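Local coordinates for protein arsenate reductase (ArsC) (Archaeoglobus fulgidus, PDB 1Y1L) that probably reduces arsenate to arsenite in arsenic detoxification, on a low-molecular-weight tyrosine phosphatase fold, at residues S13-A18 against K45-E50; N66-D71 against T87-T92; W94-P99 against A112-R117. One frame throughout, in Å; residues are numbered along the deposited sequence.

Contact 1: S13-A18 against K45-E50; sequences SVMAEA and KRLLAE
Leu48 carries the largest share of the packing between helix 13-18 and helix 45-49. Its methyl CD1 rests against the surface of the neighbouring helix, with Ala18 CB 4.0 Å from Leu48 CD1 and the backbone of Val14 and Met15 a little farther off. The CA-CB bond of Leu48 points at helix 13-18, and with CG anti to the carbonyl carbon (chi1 -72°) CD1 ends against it. Beside it, Met15 and Leu47 cross obliquely, the terminal methyl doing the touching: Met15 CE lies 4.1 Å from Leu47 CD2. The Met15 chain runs extended through chi2 and then bends at chi3 (145°), turning CE across the gap. The short helix segments run nearly parallel, 17° apart, with axes 10.8 Å from each other, so the two backbones stay apart and side chains span the gap. In the low-molecular-weight phosphatase fold such helices flank a central parallel sheet; here Ala16 of helix 12-21 packs on Phe4 of strand 2-6, and helix 42-49 packs on helix 12-21. Loop residues Leu53 and Ala55 pack on Leu48, and Ala55 on Val14 as well. From helix 106-121, Leu111 and Ile114 touch Met15 while Tyr107 touches Leu47.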
loop_
_atom_site.group_PDB
_atom_site.type_symbol
_atom_site.label_atom_id
_atom_site.label_comp_id
_atom_site.label_asym_id
_atom_site.label_seq_id
_atom_site.Cartn_x
_atom_site.Cartn_y
_atom_site.Cartn_z
ATOM N N SER A 13 -17.807 8.047 9.063
ATOM C CA SER A 13 -16.734 8.247 10.012
ATOM C C SER A 13 -17.360 8.538 11.349
ATOM O O SER A 13 -17.110 7.862 12.344
ATOM C CB SER A 13 -15.917 9.449 9.566
ATOM O OG SER A 13 -15.852 9.496 8.147
ATOM N N VAL A 14 -18.246 9.513 11.327
ATOM C CA VAL A 14 -18.940 9.946 12.518
ATOM C C VAL A 14 -19.874 8.895 13.101
ATOM O O VAL A 14 -20.070 8.858 14.304
ATOM C CB VAL A 14 -19.751 11.213 12.236
ATOM C CG1 VAL A 14 -20.360 11.732 13.525
ATOM C CG2 VAL A 14 -18.870 12.268 11.561
ATOM N N MET A 15 -20.512 8.102 12.251
ATOM C CA MET A 15 -21.424 7.085 12.747
ATOM C C MET A 15 -20.673 6.039 13.546
ATOM O O MET A 15 -21.031 5.758 14.691
ATOM C CB MET A 15 -22.193 6.402 11.605
ATOM C CG MET A 15 -23.256 7.269 10.931
ATOM S SD MET A 15 -24.077 6.446 9.531
ATOM C CE MET A 15 -25.735 7.072 9.650
ATOM N N ALA A 16 -19.652 5.443 12.931
ATOM C CA ALA A 16 -18.861 4.406 13.583
ATOM C C ALA A 16 -18.338 4.855 14.950
ATOM O O ALA A 16 -18.369 4.080 15.916
ATOM C CB ALA A 16 -17.727 3.979 12.691
ATOM N N GLU A 17 -17.863 6.099 15.019
ATOM C CA GLU A 17 -17.351 6.653 16.262
ATOM C C GLU A 17 -18.389 6.552 17.372
ATOM O O GLU A 17 -18.185 5.854 18.362
ATOM C CB GLU A 17 -16.932 8.106 16.059
ATOM C CG GLU A 17 -16.599 8.837 17.328
ATOM C CD GLU A 17 -16.113 10.264 17.081
ATOM O OE1 GLU A 17 -15.397 10.815 17.955
ATOM O OE2 GLU A 17 -16.446 10.847 16.019
ATOM N N ALA A 18 -19.515 7.236 17.175
ATOM C CA ALA A 18 -20.616 7.277 18.136
ATOM C C ALA A 18 -21.122 5.899 18.557
ATOM O O ALA A 18 -21.437 5.683 19.730
ATOM C CB ALA A 18 -21.755 8.113 17.582
ATOM N N LYS A 45 -26.720 13.103 12.054
ATOM C CA LYS A 45 -26.965 13.613 13.390
ATOM C C LYS A 45 -28.400 13.374 13.814
ATOM O O LYS A 45 -28.682 13.238 15.005
ATOM C CB LYS A 45 -26.585 15.091 13.505
ATOM C CG LYS A 45 -27.275 16.008 12.557
ATOM C CD LYS A 45 -26.885 17.448 12.829
ATOM C CE LYS A 45 -25.429 17.702 12.508
ATOM N NZ LYS A 45 -25.095 19.147 12.603
ATOM N N ARG A 46 -29.298 13.335 12.830
ATOM C CA ARG A 46 -30.712 13.095 13.072
ATOM C C ARG A 46 -30.834 11.634 13.437
ATOM O O ARG A 46 -31.424 11.285 14.452
ATOM C CB ARG A 46 -31.536 13.374 11.808
ATOM C CG ARG A 46 -32.981 12.859 11.876
ATOM C CD ARG A 46 -33.551 12.633 10.488
ATOM N NE ARG A 46 -34.725 11.755 10.498
ATOM C CZ ARG A 46 -35.045 10.907 9.515
ATOM N NH1 ARG A 46 -36.134 10.155 9.614
ATOM N NH2 ARG A 46 -34.277 10.795 8.434
ATOM N N LEU A 47 -30.282 10.789 12.581
ATOM C CA LEU A 47 -30.312 9.349 12.781
ATOM C C LEU A 47 -29.683 8.887 14.104
ATOM O O LEU A 47 -30.134 7.912 14.715
ATOM C CB LEU A 47 -29.638 8.663 11.587
ATOM C CG LEU A 47 -30.543 8.094 10.484
ATOM C CD1 LEU A 47 -31.740 8.963 10.255
ATOM C CD2 LEU A 47 -29.734 7.938 9.214
ATOM N N LEU A 48 -28.613 9.560 14.516
ATOM C CA LEU A 48 -27.944 9.223 15.759
ATOM C C LEU A 48 -28.744 9.760 16.934
ATOM O O LEU A 48 -28.890 9.075 17.951
ATOM C CB LEU A 48 -26.514 9.772 15.779
ATOM C CG LEU A 48 -25.521 9.051 14.861
ATOM C CD1 LEU A 48 -24.185 9.763 14.879
ATOM C CD2 LEU A 48 -25.371 7.612 15.307
ATOM N N ALA A 49 -29.262 10.979 16.791
ATOM C CA ALA A 49 -30.066 11.615 17.841
ATOM C C ALA A 49 -31.357 10.836 18.072
ATOM O O ALA A 49 -31.982 10.924 19.125
ATOM C CB ALA A 49 -30.383 13.051 17.466
ATOM N N GLU A 50 -31.777 10.115 17.044
ATOM C CA GLU A 50 -32.973 9.292 17.097
ATOM C C GLU A 50 -32.635 8.045 17.934
ATOM O O GLU A 50 -33.535 7.340 18.413
ATOM C CB GLU A 50 -33.363 8.905 15.662
ATOM C CG GLU A 50 -34.683 8.175 15.496
ATOM C CD GLU A 50 -35.000 7.885 14.037
ATOM O OE1 GLU A 50 -35.310 8.846 13.297
ATOM O OE2 GLU A 50 -34.933 6.700 13.633
#

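Contact 2: N66-D71 against T87-T92; sequences NLDDFD and TDKPVT. With CD (cadmium ion), chain F.
Three protein atoms grip the cadmium ion of chain F: Asp88 OD1 at 2.3 Å from CD, Asp88 OD2 at 2.4 Å, and His95 NE2 of a neighbouring subunit. The carboxylate is bidentate, and the metal joins two chains beside the turn that carries Asp88. Within that turn Thr87 OG1, anti to the backbone N (chi1 -167°), appears to accept from the backbone N of Lys89, 3.2 Å away, in an ST turn, although the place of this N is less certain. Across the contact Asp68 slides past Thr87 in the opposite direction, and Asp68 OD2 stays 3.7 Å from Thr87 OG1. Lys89 makes the longer reach. Bent at chi2 (-74°) and extended beyond, it passes the 3-10 turn 67-69 and ends alongside Asp71, both side chains pointing the same way; the salt bridge from Lys89 NZ to Asp71 OD2 is long at 3.7 Å. Phe70 O is also near, 3.5 Å from Lys89 NZ. The Pro90 ring packs with its CG on Asp71 O. Next to these side chains strand 91-95, outermost within this chain, pairs with strand 73-77, Pro90 and Thr92 both bonding to the backbone of Ile73. With Asp71 alongside and Asp68 OD2 6.3 Å from Lys89 NZ, the lysine ammonium probably eases the crowding of negative charge on this surface, chiefly through its attraction for Asp71.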
loop_
_atom_site.group_PDB
_atom_site.type_symbol
_atom_site.label_atom_id
_atom_site.label_comp_id
_atom_site.label_asym_id
_atom_site.label_seq_id
_atom_site.Cartn_x
_atom_site.Cartn_y
_atom_site.Cartn_z
ATOM N N ASN A 66 -2.559 13.709 14.981
ATOM C CA ASN A 66 -1.337 12.906 15.031
ATOM C C ASN A 66 -1.669 11.430 15.258
ATOM O O ASN A 66 -1.876 10.976 16.383
ATOM C CB ASN A 66 -0.384 13.436 16.106
ATOM C CG ASN A 66 0.293 14.744 15.698
ATOM O OD1 ASN A 66 -0.078 15.833 16.156
ATOM N ND2 ASN A 66 1.301 14.636 14.839
ATOM N N LEU A 67 -1.708 10.698 14.152
ATOM C CA LEU A 67 -2.044 9.280 14.117
ATOM C C LEU A 67 -1.458 8.346 15.159
ATOM O O LEU A 67 -2.157 7.467 15.660
ATOM C CB LEU A 67 -1.745 8.720 12.731
ATOM C CG LEU A 67 -2.662 9.233 11.624
ATOM C CD1 LEU A 67 -2.150 8.781 10.260
ATOM C CD2 LEU A 67 -4.071 8.720 11.867
ATOM N N ASP A 68 -0.178 8.498 15.463
ATOM C CA ASP A 68 0.465 7.615 16.430
ATOM C C ASP A 68 -0.256 7.501 17.783
ATOM O O ASP A 68 -0.023 6.553 18.537
ATOM C CB ASP A 68 1.933 8.014 16.602
ATOM C CG ASP A 68 2.735 7.867 15.307
ATOM O OD1 ASP A 68 3.554 8.766 15.012
ATOM O OD2 ASP A 68 2.546 6.858 14.586
ATOM N N ASP A 69 -1.128 8.464 18.076
ATOM C CA ASP A 69 -1.894 8.471 19.318
ATOM C C ASP A 69 -2.825 7.265 19.418
ATOM O O ASP A 69 -3.124 6.794 20.514
ATOM C CB ASP A 69 -2.746 9.746 19.417
ATOM C CG ASP A 69 -1.916 11.009 19.636
ATOM O OD1 ASP A 69 -0.724 10.908 20.005
ATOM O OD2 ASP A 69 -2.472 12.115 19.453
ATOM N N PHE A 70 -3.293 6.790 18.268
ATOM C CA PHE A 70 -4.227 5.669 18.189
ATOM C C PHE A 70 -3.572 4.282 18.182
ATOM O O PHE A 70 -2.372 4.166 17.971
ATOM C CB PHE A 70 -5.137 5.874 16.972
ATOM C CG PHE A 70 -5.795 7.227 16.942
ATOM C CD1 PHE A 70 -5.136 8.312 16.387
ATOM C CD2 PHE A 70 -7.033 7.436 17.548
ATOM C CE1 PHE A 70 -5.690 9.588 16.440
ATOM C CE2 PHE A 70 -7.594 8.711 17.603
ATOM C CZ PHE A 70 -6.919 9.790 17.051
ATOM N N ASP A 71 -4.349 3.232 18.418
ATOM C CA ASP A 71 -3.799 1.887 18.449
ATOM C C ASP A 71 -4.414 0.941 17.454
ATOM O O ASP A 71 -4.095 -0.254 17.431
ATOM C CB ASP A 71 -3.918 1.321 19.845
ATOM C CG ASP A 71 -3.284 2.208 20.851
ATOM O OD1 ASP A 71 -4.001 3.066 21.402
ATOM O OD2 ASP A 71 -2.058 2.091 21.042
ATOM N N THR A 87 1.419 5.584 8.438
ATOM C CA THR A 87 1.681 4.929 9.699
ATOM C C THR A 87 1.981 3.435 9.570
ATOM O O THR A 87 1.252 2.718 8.881
ATOM C CB THR A 87 0.489 5.153 10.658
ATOM O OG1 THR A 87 0.858 4.773 11.989
ATOM C CG2 THR A 87 -0.730 4.352 10.225
ATOM N N ASP A 88 3.108 2.990 10.153
ATOM C CA ASP A 88 3.498 1.564 10.152
ATOM C C ASP A 88 2.612 0.905 11.262
ATOM O O ASP A 88 2.812 -0.248 11.629
ATOM C CB ASP A 88 4.996 1.387 10.431
ATOM C CG ASP A 88 5.807 1.756 9.185
ATOM O OD1 ASP A 88 6.400 2.855 9.127
ATOM O OD2 ASP A 88 5.899 0.997 8.196
ATOM N N LYS A 89 1.649 1.669 11.797
ATOM C CA LYS A 89 0.683 1.210 12.817
ATOM C C LYS A 89 -0.367 0.251 12.235
ATOM O O LYS A 89 -0.427 0.034 11.019
ATOM C CB LYS A 89 -0.076 2.407 13.396
ATOM C CG LYS A 89 0.568 3.059 14.602
ATOM C CD LYS A 89 0.412 2.208 15.863
ATOM C CE LYS A 89 0.875 2.956 17.113
ATOM N NZ LYS A 89 0.506 2.230 18.359
ATOM N N PRO A 90 -1.239 -0.305 13.087
ATOM C CA PRO A 90 -2.266 -1.227 12.592
ATOM C C PRO A 90 -3.487 -0.509 12.037
ATOM O O PRO A 90 -4.023 0.394 12.680
ATOM C CB PRO A 90 -2.620 -2.038 13.835
ATOM C CG PRO A 90 -2.463 -1.048 14.919
ATOM C CD PRO A 90 -1.181 -0.338 14.555
ATOM N N VAL A 91 -3.914 -0.910 10.842
ATOM C CA VAL A 91 -5.075 -0.314 10.188
ATOM C C VAL A 91 -5.856 -1.322 9.334
ATOM O O VAL A 91 -5.264 -2.125 8.611
ATOM C CB VAL A 91 -4.698 0.965 9.350
ATOM C CG1 VAL A 91 -3.196 1.194 9.303
ATOM C CG2 VAL A 91 -5.270 0.879 7.954
ATOM N N THR A 92 -7.183 -1.299 9.460
ATOM C CA THR A 92 -8.060 -2.191 8.699
ATOM C C THR A 92 -8.789 -1.403 7.603
ATOM O O THR A 92 -8.628 -0.181 7.481
ATOM C CB THR A 92 -9.129 -2.848 9.590
ATOM O OG1 THR A 92 -8.573 -3.180 10.867
ATOM C CG2 THR A 92 -9.629 -4.126 8.951
HETATM CD CD CD F . 8.146 1.843 8.067
#

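Contact 3: W94-P99 against A112-R117; sequences WHIENP and AEIEER. With CD (cadmium ion), chain H.
Stacking dominates where Arg117 of the helix meets Trp94. The guanidinium lies flat on the indole, centres 4.2 Å apart and planes 25° from parallel, with Arg117 NE over one face toward its rim. The cation-pi contact is off-centre: Arg117 CZ sits 4.2 Å from the centroid of the Trp94 five-membered ring. Farther back on the same side chain, Arg117 CB makes a CH-pi contact with the Trp94 six-membered ring, 4.0 Å from its centroid and only 10° off the normal. CB thus lies over the six-membered ring, while the guanidinium is displaced toward Trp94 CG and CB, with a bend at chi3 (92°) between them. At the tip, Arg117 NH2 also meets Ile96 CG1 at 4.0 Å. This joins the C-terminal helix 106-121 to the end of strand 91-95, outermost within this chain in the parallel sheet of the low-molecular-weight phosphatase fold. Apolar packing is made by Ile96, whose CD1 lies 3.8 Å from Ile114 CG1, the two side chains crossing at about a right angle. Among polar atoms, His95 O is 3.4 Å from Arg117 NH2. The imidazole of His95 points elsewhere: NE2 binds the cadmium ion of chain H at 2.4 Å, shared with Asp88 of a neighbouring subunit, while ND1 is hydrogen-bonded to Glu78 O, and the two together hold the ring's rotation.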
loop_
_atom_site.group_PDB
_atom_site.type_symbol
_atom_site.label_atom_id
_atom_site.label_comp_id
_atom_site.label_asym_id
_atom_site.label_seq_id
_atom_site.Cartn_x
_atom_site.Cartn_y
_atom_site.Cartn_z
ATOM N N TRP A 94 -12.739 -1.050 5.742
ATOM C CA TRP A 94 -14.142 -1.427 5.668
ATOM C C TRP A 94 -14.746 -0.851 4.416
ATOM O O TRP A 94 -14.782 0.363 4.250
ATOM C CB TRP A 94 -14.919 -0.883 6.856
ATOM C CG TRP A 94 -14.574 -1.512 8.142
ATOM C CD1 TRP A 94 -13.677 -2.511 8.356
ATOM C CD2 TRP A 94 -15.095 -1.155 9.427
ATOM N NE1 TRP A 94 -13.597 -2.791 9.693
ATOM C CE2 TRP A 94 -14.454 -1.969 10.375
ATOM C CE3 TRP A 94 -16.038 -0.217 9.864
ATOM C CZ2 TRP A 94 -14.719 -1.877 11.733
ATOM C CZ3 TRP A 94 -16.301 -0.124 11.209
ATOM C CH2 TRP A 94 -15.644 -0.949 12.131
ATOM N N HIS A 95 -15.200 -1.714 3.522
ATOM C CA HIS A 95 -15.833 -1.238 2.304
ATOM C C HIS A 95 -17.307 -0.982 2.628
ATOM O O HIS A 95 -18.099 -1.913 2.795
ATOM C CB HIS A 95 -15.660 -2.268 1.194
ATOM C CG HIS A 95 -14.226 -2.574 0.883
ATOM N ND1 HIS A 95 -13.382 -1.662 0.283
ATOM C CD2 HIS A 95 -13.486 -3.689 1.089
ATOM C CE1 HIS A 95 -12.187 -2.204 0.127
ATOM N NE2 HIS A 95 -12.223 -3.434 0.608
ATOM N N ILE A 96 -17.644 0.292 2.790
ATOM C CA ILE A 96 -18.996 0.696 3.135
ATOM C C ILE A 96 -19.572 1.704 2.145
ATOM O O ILE A 96 -18.957 2.733 1.838
ATOM C CB ILE A 96 -19.029 1.299 4.549
ATOM C CG1 ILE A 96 -18.537 0.263 5.564
ATOM C CG2 ILE A 96 -20.429 1.756 4.896
ATOM C CD1 ILE A 96 -18.440 0.773 6.978
ATOM N N GLU A 97 -20.772 1.388 1.665
ATOM C CA GLU A 97 -21.514 2.209 0.711
ATOM C C GLU A 97 -21.586 3.642 1.173
ATOM O O GLU A 97 -21.928 3.910 2.313
ATOM C CB GLU A 97 -22.927 1.646 0.564
ATOM C CG GLU A 97 -23.901 2.496 -0.234
ATOM C CD GLU A 97 -25.235 1.801 -0.445
ATOM O OE1 GLU A 97 -25.848 2.009 -1.512
ATOM O OE2 GLU A 97 -25.669 1.047 0.451
ATOM N N ASN A 98 -21.262 4.558 0.278
ATOM C CA ASN A 98 -21.283 5.978 0.585
ATOM C C ASN A 98 -22.738 6.448 0.554
ATOM O O ASN A 98 -23.340 6.506 -0.520
ATOM C CB ASN A 98 -20.467 6.713 -0.467
ATOM C CG ASN A 98 -20.145 8.110 -0.066
ATOM O OD1 ASN A 98 -20.624 8.609 0.953
ATOM N ND2 ASN A 98 -19.303 8.761 -0.852
ATOM N N PRO A 99 -23.332 6.775 1.725
ATOM C CA PRO A 99 -24.727 7.225 1.771
ATOM C C PRO A 99 -24.963 8.620 1.212
ATOM O O PRO A 99 -26.080 8.947 0.822
ATOM C CB PRO A 99 -25.045 7.167 3.260
ATOM C CG PRO A 99 -23.786 7.594 3.865
ATOM C CD PRO A 99 -22.760 6.782 3.085
ATOM N N ALA A 112 -26.679 0.653 9.945
ATOM C CA ALA A 112 -26.760 -0.710 10.426
ATOM C C ALA A 112 -25.500 -1.499 10.153
ATOM O O ALA A 112 -25.036 -2.211 11.038
ATOM C CB ALA A 112 -27.947 -1.414 9.832
ATOM N N GLU A 113 -24.970 -1.415 8.931
ATOM C CA GLU A 113 -23.752 -2.146 8.579
ATOM C C GLU A 113 -22.615 -1.735 9.468
ATOM O O GLU A 113 -21.865 -2.569 9.950
ATOM C CB GLU A 113 -23.353 -1.898 7.138
ATOM C CG GLU A 113 -24.109 -2.745 6.147
ATOM C CD GLU A 113 -23.373 -2.873 4.830
ATOM O OE1 GLU A 113 -22.234 -3.402 4.838
ATOM O OE2 GLU A 113 -23.931 -2.450 3.791
ATOM N N ILE A 114 -22.450 -0.432 9.624
ATOM C CA ILE A 114 -21.414 0.099 10.485
ATOM C C ILE A 114 -21.588 -0.463 11.899
ATOM O O ILE A 114 -20.615 -0.785 12.567
ATOM C CB ILE A 114 -21.497 1.626 10.535
ATOM C CG1 ILE A 114 -21.244 2.206 9.145
ATOM C CG2 ILE A 114 -20.490 2.177 11.524
ATOM C CD1 ILE A 114 -21.209 3.717 9.127
ATOM N N GLU A 115 -22.843 -0.584 12.327
ATOM C CA GLU A 115 -23.195 -1.093 13.648
ATOM C C GLU A 115 -22.856 -2.563 13.793
ATOM O O GLU A 115 -22.378 -2.986 14.832
ATOM C CB GLU A 115 -24.687 -0.869 13.925
ATOM C CG GLU A 115 -25.089 -1.093 15.382
ATOM C CD GLU A 115 -26.524 -0.698 15.682
ATOM O OE1 GLU A 115 -27.402 -0.958 14.837
ATOM O OE2 GLU A 115 -26.782 -0.135 16.766
ATOM N N GLU A 116 -23.173 -3.347 12.772
ATOM C CA GLU A 116 -22.883 -4.774 12.779
ATOM C C GLU A 116 -21.376 -4.957 12.849
ATOM O O GLU A 116 -20.882 -5.901 13.466
ATOM C CB GLU A 116 -23.394 -5.419 11.492
ATOM C CG GLU A 116 -23.020 -6.888 11.345
ATOM C CD GLU A 116 -22.678 -7.274 9.908
ATOM O OE1 GLU A 116 -23.607 -7.511 9.111
ATOM O OE2 GLU A 116 -21.476 -7.347 9.566
ATOM N N ARG A 117 -20.659 -4.072 12.169
ATOM C CA ARG A 117 -19.211 -4.132 12.129
ATOM C C ARG A 117 -18.579 -3.616 13.406
ATOM O O ARG A 117 -17.595 -4.185 13.871
ATOM C CB ARG A 117 -18.664 -3.393 10.899
ATOM C CG ARG A 117 -19.075 -4.057 9.585
ATOM C CD ARG A 117 -18.544 -3.360 8.346
ATOM N NE ARG A 117 -17.255 -3.897 7.908
ATOM C CZ ARG A 117 -16.892 -4.037 6.633
ATOM N NH1 ARG A 117 -15.697 -4.527 6.338
ATOM N NH2 ARG A 117 -17.720 -3.697 5.649
HETATM CD CD CD H . -10.277 -3.827 -0.721
#

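How the contacts relate
Contacts 1 and 3 belong to one continuous core, their centres 12 Å apart. Ala16 CA lies 3.4 Å from Ile114 CG2. Met15 CB lies 3.8 Å from Ile114 CD1, so helix 106-121 packs against helix 12-21. Both contacts border the probable active-site loop: Cys6 to Arg12 fits the family's CX5R P-loop, Val14 touches Asn9 and Ile96 touches Arg12. The Cys77-Cys82 disulfide lies near contact 3, where Ile96 pairs with Cys77 through the backbone. Contact 2 lies across the chain's centre from contact 1, 23 Å away between centres; contact 3 follows it in sequence after one residue, on strand 91-95. Contacts 2 and 3 supply Asp88 and His95 to cadmium bridges between subunits.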